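PDB 5GT5: pectate lyase from Paenibacillus sp. 0602, which cleaves polygalacturonate and partly methylated pectins by beta-elimination in an endo mode, probably with calcium as cofactor. Local coordinates for residues H77-L81 against K148-D152. The protein carries 1 engineered substitution. Numbering follows the deposited sequence.
Sequences HNDAL and KNDWD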
# COMPACT_ATOMS: atom_id res chain seq x y z
N HIS A 77 -10.10 -25.09 12.67
CA HIS A 77 -8.84 -25.40 11.99
C HIS A 77 -8.68 -26.91 11.82
O HIS A 77 -9.55 -27.68 12.26
CB HIS A 77 -7.68 -24.85 12.83
CG HIS A 77 -6.52 -24.35 12.02
ND1 HIS A 77 -6.07 -24.98 10.87
CD2 HIS A 77 -5.73 -23.27 12.18
CE1 HIS A 77 -5.05 -24.30 10.37
NE2 HIS A 77 -4.83 -23.26 11.15
N ASN A 78 -7.60 -27.35 11.19
CA ASN A 78 -7.32 -28.76 11.16
C ASN A 78 -7.22 -29.31 12.57
O ASN A 78 -6.68 -28.66 13.49
CB ASN A 78 -6.02 -29.01 10.40
CG ASN A 78 -6.14 -28.62 8.94
OD1 ASN A 78 -7.11 -28.99 8.27
ND2 ASN A 78 -5.16 -27.88 8.43
N ASP A 79 -7.75 -30.52 12.75
CA ASP A 79 -7.91 -31.12 14.06
C ASP A 79 -6.60 -31.34 14.80
O ASP A 79 -5.59 -31.70 14.19
CB ASP A 79 -8.57 -32.49 13.91
CG ASP A 79 -10.05 -32.39 13.60
OD1 ASP A 79 -10.64 -31.29 13.73
OD2 ASP A 79 -10.63 -33.44 13.24
N ALA A 80 -6.64 -31.15 16.11
CA ALA A 80 -5.56 -31.60 16.96
C ALA A 80 -5.62 -33.12 16.97
O ALA A 80 -6.68 -33.73 17.20
CB ALA A 80 -5.71 -31.02 18.36
N LEU A 81 -4.47 -33.74 16.71
CA LEU A 81 -4.35 -35.20 16.66
C LEU A 81 -3.63 -35.80 17.85
O LEU A 81 -3.75 -37.01 18.09
CB LEU A 81 -3.59 -35.62 15.40
CG LEU A 81 -4.13 -35.01 14.11
CD1 LEU A 81 -3.27 -35.33 12.87
CD2 LEU A 81 -5.57 -35.47 13.92
N LYS A 148 1.06 -31.52 8.22
CA LYS A 148 -0.38 -31.75 8.19
C LYS A 148 -1.21 -30.60 8.75
O LYS A 148 -2.06 -30.04 8.05
CB LYS A 148 -0.76 -33.04 8.91
CG LYS A 148 -2.23 -33.40 8.70
CD LYS A 148 -2.57 -34.73 9.29
CE LYS A 148 -3.99 -35.13 8.90
NZ LYS A 148 -4.07 -35.35 7.42
N ASN A 149 -0.96 -30.23 10.01
CA ASN A 149 -1.91 -29.34 10.69
C ASN A 149 -1.97 -27.92 10.12
O ASN A 149 -3.03 -27.27 10.14
CB ASN A 149 -1.59 -29.24 12.18
CG ASN A 149 -1.80 -30.55 12.91
OD1 ASN A 149 -1.83 -31.63 12.29
ND2 ASN A 149 -1.97 -30.46 14.23
N ASP A 150 -0.83 -27.43 9.65
CA ASP A 150 -0.73 -26.09 9.05
C ASP A 150 -1.16 -25.01 10.03
O ASP A 150 -1.79 -24.03 9.63
CB ASP A 150 -1.55 -26.00 7.75
CG ASP A 150 -1.06 -26.95 6.67
OD1 ASP A 150 0.13 -27.34 6.65
OD2 ASP A 150 -1.89 -27.31 5.81
N TRP A 151 -0.86 -25.18 11.32
CA TRP A 151 -1.15 -24.15 12.31
C TRP A 151 -0.00 -23.16 12.43
O TRP A 151 1.12 -23.57 12.76
CB TRP A 151 -1.35 -24.76 13.69
CG TRP A 151 -2.44 -25.79 13.88
CD1 TRP A 151 -3.57 -26.01 13.11
CD2 TRP A 151 -2.50 -26.73 14.96
NE1 TRP A 151 -4.32 -27.04 13.66
CE2 TRP A 151 -3.68 -27.49 14.79
CE3 TRP A 151 -1.67 -27.00 16.06
CZ2 TRP A 151 -4.07 -28.49 15.69
CZ3 TRP A 151 -2.04 -28.00 16.94
CH2 TRP A 151 -3.21 -28.75 16.74
N ASP A 152 -0.27 -21.88 12.18
CA ASP A 152 0.72 -20.80 12.28
C ASP A 152 0.12 -19.73 13.15
O ASP A 152 -1.09 -19.52 13.09
CB ASP A 152 1.00 -20.21 10.89
CG ASP A 152 1.14 -21.28 9.82
OD1 ASP A 152 2.23 -21.84 9.70
OD2 ASP A 152 0.15 -21.56 9.11
O HOH W 1 -2.73 -21.46 10.52
O HOH W 2 -4.56 -31.99 11.62
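Trp151 presents the edge of its indole to one face of His77, an edge-to-face (T-shaped) pair with the planes at 67° and CD1 of Trp151 3.4 Å above the centre of the imidazole. Over one face of the indole, toward its rim, lies the amide ND2 of Asn149, whose hydrogen bond goes to Glu137. At the indole edge, Trp151 NE1 donates to Asn78 O at 2.9 Å, the acceptor exactly in the ring plane, and farther along the same rim Ala80 CB packs 3.7 Å from Trp151 CH2. The imidazole is held at two edge nitrogens: ND1 of His77 accepts a hydrogen bond from the backbone N of Asn78 at 2.8 Å, while NE2 meets a water that also binds Asp150 O and Asp152 N. Replacing His77 by an alanine would probably open a gap beside Trp151 CD1, cost the water one of its three partners and leave the backbone N-H of Asn78 without its acceptor. With CG beside its own backbone N (chi1 -65°), the Asn78 side chain turns ND2 to Asn149 O, 2.8 Å away in an almost straight bond (174°) that reaches the carbonyl from above its plane. A second water bridges Asp79 O and, more weakly, Asn149 OD1. At the outer end the side chains of Leu81 and Lys148 cross at about a right angle, Leu81 CD1 lying 3.7 Å from Lys148 CD. Leu86 of helix 84-89 also packs against Trp151 and Ala80. The contact thus ties the loop after strand 74-76 to the loop leading into strand 154-157, in the parallel beta-helix fold of polysaccharide lyase family 1. Segment 148-152 ends at Asp152, linked to His77 by the first water; with Asp174 and Asp178 this aspartate probably forms the calcium site, as in a close relative.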